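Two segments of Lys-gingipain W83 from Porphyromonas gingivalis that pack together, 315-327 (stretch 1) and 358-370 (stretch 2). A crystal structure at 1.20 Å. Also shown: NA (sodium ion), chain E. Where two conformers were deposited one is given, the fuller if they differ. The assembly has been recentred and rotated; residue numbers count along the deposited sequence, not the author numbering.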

# COMPACT_ATOMS: atom_id res chain seq x y z
N ALA A 315 -6.51 11.97 -1.50
CA ALA A 315 -6.39 10.97 -2.53
C ALA A 315 -7.00 9.67 -2.06
O ALA A 315 -7.73 9.01 -2.82
CB ALA A 315 -4.91 10.77 -2.84
N THR A 316 -6.73 9.30 -0.80
CA THR A 316 -7.29 8.06 -0.25
C THR A 316 -8.80 8.02 -0.53
O THR A 316 -9.33 6.99 -0.97
CB THR A 316 -7.03 8.01 1.28
OG1 THR A 316 -5.59 8.01 1.53
CG2 THR A 316 -7.57 6.72 1.85
N PHE A 317 -9.47 9.14 -0.22
CA PHE A 317 -10.92 9.17 -0.28
C PHE A 317 -11.53 9.51 -1.65
O PHE A 317 -12.74 9.46 -1.79
CB PHE A 317 -11.46 10.09 0.82
CG PHE A 317 -11.41 9.40 2.17
CD1 PHE A 317 -10.22 9.30 2.88
CD2 PHE A 317 -12.52 8.71 2.65
CE1 PHE A 317 -10.15 8.52 4.05
CE2 PHE A 317 -12.45 7.99 3.84
CZ PHE A 317 -11.27 7.87 4.51
N LEU A 318 -10.71 9.77 -2.67
CA LEU A 318 -11.23 9.77 -4.04
C LEU A 318 -11.73 8.34 -4.31
O LEU A 318 -11.03 7.36 -4.04
CB LEU A 318 -10.16 10.15 -5.07
CG LEU A 318 -9.75 11.59 -5.03
CD1 LEU A 318 -8.57 11.80 -6.02
CD2 LEU A 318 -10.90 12.54 -5.39
N GLU A 319 -12.94 8.22 -4.82
CA GLU A 319 -13.52 6.91 -5.05
C GLU A 319 -12.91 6.18 -6.24
O GLU A 319 -12.80 4.95 -6.18
CB GLU A 319 -15.05 7.03 -5.26
CG GLU A 319 -15.80 7.43 -4.00
CD GLU A 319 -15.80 6.44 -2.85
OE1 GLU A 319 -16.16 6.86 -1.72
OE2 GLU A 319 -15.46 5.26 -3.06
N ASP A 320 -12.54 6.92 -7.27
CA ASP A 320 -12.14 6.30 -8.54
C ASP A 320 -10.66 6.31 -8.83
O ASP A 320 -10.26 5.89 -9.91
CB ASP A 320 -12.92 6.96 -9.70
CG ASP A 320 -14.43 6.76 -9.55
OD1 ASP A 320 -14.85 5.74 -8.95
OD2 ASP A 320 -15.18 7.65 -9.97
N SER A 321 -9.84 6.71 -7.86
CA SER A 321 -8.39 6.63 -8.06
C SER A 321 -7.75 6.67 -6.69
O SER A 321 -8.41 6.88 -5.65
CB SER A 321 -7.89 7.78 -8.95
OG SER A 321 -8.09 9.05 -8.35
N TYR A 322 -6.44 6.40 -6.66
CA TYR A 322 -5.61 6.38 -5.44
C TYR A 322 -6.26 5.46 -4.39
O TYR A 322 -6.56 5.84 -3.26
CB TYR A 322 -5.39 7.80 -4.88
CG TYR A 322 -4.55 8.67 -5.77
CD1 TYR A 322 -3.17 8.67 -5.65
CD2 TYR A 322 -5.13 9.48 -6.75
CE1 TYR A 322 -2.38 9.42 -6.49
CE2 TYR A 322 -4.32 10.26 -7.60
CZ TYR A 322 -2.96 10.23 -7.43
OH TYR A 322 -2.10 10.99 -8.21
N ASN A 323 -6.44 4.21 -4.80
CA ASN A 323 -7.12 3.20 -3.98
C ASN A 323 -6.20 2.13 -3.44
O ASN A 323 -6.71 1.23 -2.75
CB ASN A 323 -8.30 2.58 -4.78
CG ASN A 323 -9.40 3.61 -4.90
OD1 ASN A 323 -9.59 4.43 -3.97
ND2 ASN A 323 -10.13 3.64 -6.00
N THR A 324 -4.88 2.20 -3.65
CA THR A 324 -3.94 1.25 -3.07
C THR A 324 -3.17 1.89 -1.93
O THR A 324 -3.05 3.11 -1.84
CB THR A 324 -3.00 0.72 -4.13
OG1 THR A 324 -2.20 1.80 -4.65
CG2 THR A 324 -3.71 -0.07 -5.21
N VAL A 325 -2.51 1.06 -1.16
CA VAL A 325 -1.57 1.54 -0.11
C VAL A 325 -0.45 2.36 -0.78
O VAL A 325 -0.15 3.49 -0.36
CB VAL A 325 -0.97 0.35 0.67
CG1 VAL A 325 0.18 0.84 1.56
CG2 VAL A 325 -2.05 -0.32 1.54
N ASN A 326 0.17 1.82 -1.85
CA ASN A 326 1.24 2.60 -2.49
C ASN A 326 0.72 3.94 -2.94
O ASN A 326 1.47 4.93 -2.85
CB ASN A 326 1.82 1.86 -3.70
CG ASN A 326 3.09 1.12 -3.34
OD1 ASN A 326 3.08 -0.09 -3.06
ND2 ASN A 326 4.22 1.83 -3.34
N SER A 327 -0.50 4.03 -3.47
CA SER A 327 -0.99 5.30 -3.99
C SER A 327 -1.16 6.34 -2.88
O SER A 327 -1.11 7.54 -3.18
CB SER A 327 -2.29 5.12 -4.78
OG SER A 327 -3.39 4.86 -3.92
N HIS A 358 8.70 4.91 2.29
CA HIS A 358 8.61 3.53 1.81
C HIS A 358 7.34 2.89 2.29
O HIS A 358 6.82 3.23 3.35
CB HIS A 358 9.80 2.72 2.39
CG HIS A 358 11.12 3.08 1.76
ND1 HIS A 358 11.80 4.22 2.11
CD2 HIS A 358 11.81 2.44 0.78
CE1 HIS A 358 12.89 4.25 1.33
NE2 HIS A 358 12.93 3.20 0.51
N VAL A 359 6.94 1.85 1.52
CA VAL A 359 5.95 0.89 1.98
C VAL A 359 6.70 -0.38 2.42
O VAL A 359 7.46 -0.96 1.62
CB VAL A 359 4.92 0.53 0.90
CG1 VAL A 359 3.95 -0.54 1.45
CG2 VAL A 359 4.12 1.76 0.42
N LEU A 360 6.43 -0.81 3.65
CA LEU A 360 6.82 -2.13 4.18
C LEU A 360 5.53 -2.94 4.33
O LEU A 360 4.48 -2.40 4.70
CB LEU A 360 7.56 -2.00 5.51
CG LEU A 360 8.95 -1.36 5.35
CD1 LEU A 360 9.46 -0.76 6.66
CD2 LEU A 360 9.95 -2.42 4.83
N GLY A 361 5.60 -4.23 4.00
CA GLY A 361 4.37 -4.99 3.85
C GLY A 361 3.78 -4.78 2.46
O GLY A 361 4.50 -4.43 1.52
N ASP A 362 2.49 -5.05 2.27
CA ASP A 362 1.94 -5.18 0.92
C ASP A 362 1.28 -3.90 0.44
O ASP A 362 0.15 -3.55 0.79
CB ASP A 362 0.96 -6.35 0.91
CG ASP A 362 0.44 -6.69 -0.49
OD1 ASP A 362 0.72 -5.91 -1.43
OD2 ASP A 362 -0.21 -7.75 -0.64
N GLY A 363 2.01 -3.19 -0.42
CA GLY A 363 1.55 -1.94 -1.00
C GLY A 363 0.46 -2.07 -2.05
O GLY A 363 -0.18 -1.08 -2.44
N SER A 364 0.21 -3.31 -2.51
CA SER A 364 -0.84 -3.56 -3.52
C SER A 364 -2.22 -3.74 -2.93
O SER A 364 -3.19 -3.84 -3.67
CB SER A 364 -0.48 -4.74 -4.42
OG SER A 364 -0.62 -5.98 -3.75
N VAL A 365 -2.34 -3.77 -1.59
CA VAL A 365 -3.67 -3.86 -0.95
C VAL A 365 -4.44 -2.59 -1.27
O VAL A 365 -3.88 -1.47 -1.28
CB VAL A 365 -3.49 -4.03 0.57
CG1 VAL A 365 -4.84 -3.89 1.31
CG2 VAL A 365 -2.84 -5.37 0.91
N MET A 366 -5.74 -2.73 -1.48
CA MET A 366 -6.69 -1.65 -1.60
C MET A 366 -7.39 -1.47 -0.25
O MET A 366 -8.29 -2.25 0.08
CB MET A 366 -7.74 -1.90 -2.70
CG MET A 366 -7.16 -1.81 -4.07
SD MET A 366 -8.47 -1.52 -5.24
CE MET A 366 -7.54 -1.49 -6.77
N PRO A 367 -7.02 -0.49 0.56
CA PRO A 367 -7.66 -0.38 1.88
C PRO A 367 -9.12 -0.03 1.74
O PRO A 367 -9.53 0.82 0.94
CB PRO A 367 -6.88 0.75 2.59
CG PRO A 367 -5.54 0.78 1.83
CD PRO A 367 -5.94 0.51 0.40
N TYR A 368 -9.93 -0.64 2.63
CA TYR A 368 -11.34 -0.25 2.73
C TYR A 368 -11.42 1.15 3.38
O TYR A 368 -10.45 1.65 3.99
CB TYR A 368 -12.12 -1.29 3.60
CG TYR A 368 -11.92 -2.71 3.13
CD1 TYR A 368 -12.29 -3.10 1.84
CD2 TYR A 368 -11.36 -3.67 3.96
CE1 TYR A 368 -12.10 -4.40 1.40
CE2 TYR A 368 -11.16 -4.98 3.54
CZ TYR A 368 -11.51 -5.34 2.24
OH TYR A 368 -11.28 -6.60 1.74
N ARG A 369 -12.57 1.79 3.21
CA ARG A 369 -12.83 3.10 3.80
C ARG A 369 -14.10 2.94 4.60
O ARG A 369 -15.21 3.03 4.05
CB ARG A 369 -12.94 4.16 2.72
CG ARG A 369 -11.61 4.45 2.02
CD ARG A 369 -11.79 5.53 0.90
NE ARG A 369 -12.57 5.07 -0.25
CZ ARG A 369 -12.05 4.44 -1.30
NH1 ARG A 369 -10.78 4.10 -1.30
NH2 ARG A 369 -12.84 4.05 -2.31
N ALA A 370 -13.95 2.66 5.88
CA ALA A 370 -15.03 2.23 6.78
C ALA A 370 -15.59 0.87 6.26
O ALA A 370 -14.79 0.07 5.75
CB ALA A 370 -16.09 3.32 6.95
NA NA E . -8.94 6.70 -3.37
O HOH W 1 -15.15 6.29 0.76
O HOH W 2 -9.38 1.10 -1.87

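Val325, in the first turn of a helix, forms the apolar centre of the contact: its CA-to-CB bond points toward the second stretch and its two methyls spread among three partners. Val325 CG1 meets Val359 CG1 at 4.0 Å, while Val325 CG2 lies 3.7 Å from Pro367 CG and 4.1 Å from Val365 CB. A compact, branched side chain suits this buried pocket, where strand residue Val359 also points toward its partner.

The free amides at the start of the helix find carbonyls of the turn running from Asp362 to Val365: Val325 N donates to Val365 O (2.9 Å) and Asn326 N to Gly363 O (3.0 Å). Thr324 caps the same helix, Thr324 OG1 accepting from Ser327 N at 3.0 Å. Gly363 leaves room for the Asn326 side chain; a CB there would sit 1.9 Å from Asn326 OD1. Ser364 and Asp362 brace the turn, with Ser364 N and Ser364 OG both donating to Asp362 OD1 (2.9 and 2.7 Å). Close CA-H...O contacts join Thr324 CA to Val365 O (3.3 Å) and Met366 CA to Asn323 O (3.1 Å), and water 2 donates to both Asn323 O and Pro367 O, each at 2.8 Å.

At the polar edge, Arg369 reaches along the first stretch and is the residue most covered by it. Arg369 CD packs over one face of the Phe317 ring, 4.0 Å from its centroid, a CH-pi contact made by the aliphatic part of the chain. Arg369 NH2 approaches Glu319 OE2 at 3.0 Å, near the guanidinium plane; water 1 links Glu319 OE1 (2.7 Å) to Arg369 NE (3.0 Å). Arg369 NH1 gives Asn323 OD1 a weak hydrogen bond (2.9 Å). Asn323 OD1 also binds the sodium ion at 2.4 Å, alongside five backbone carbonyls of the first stretch, so one atom contacts both Arg369 and the ion.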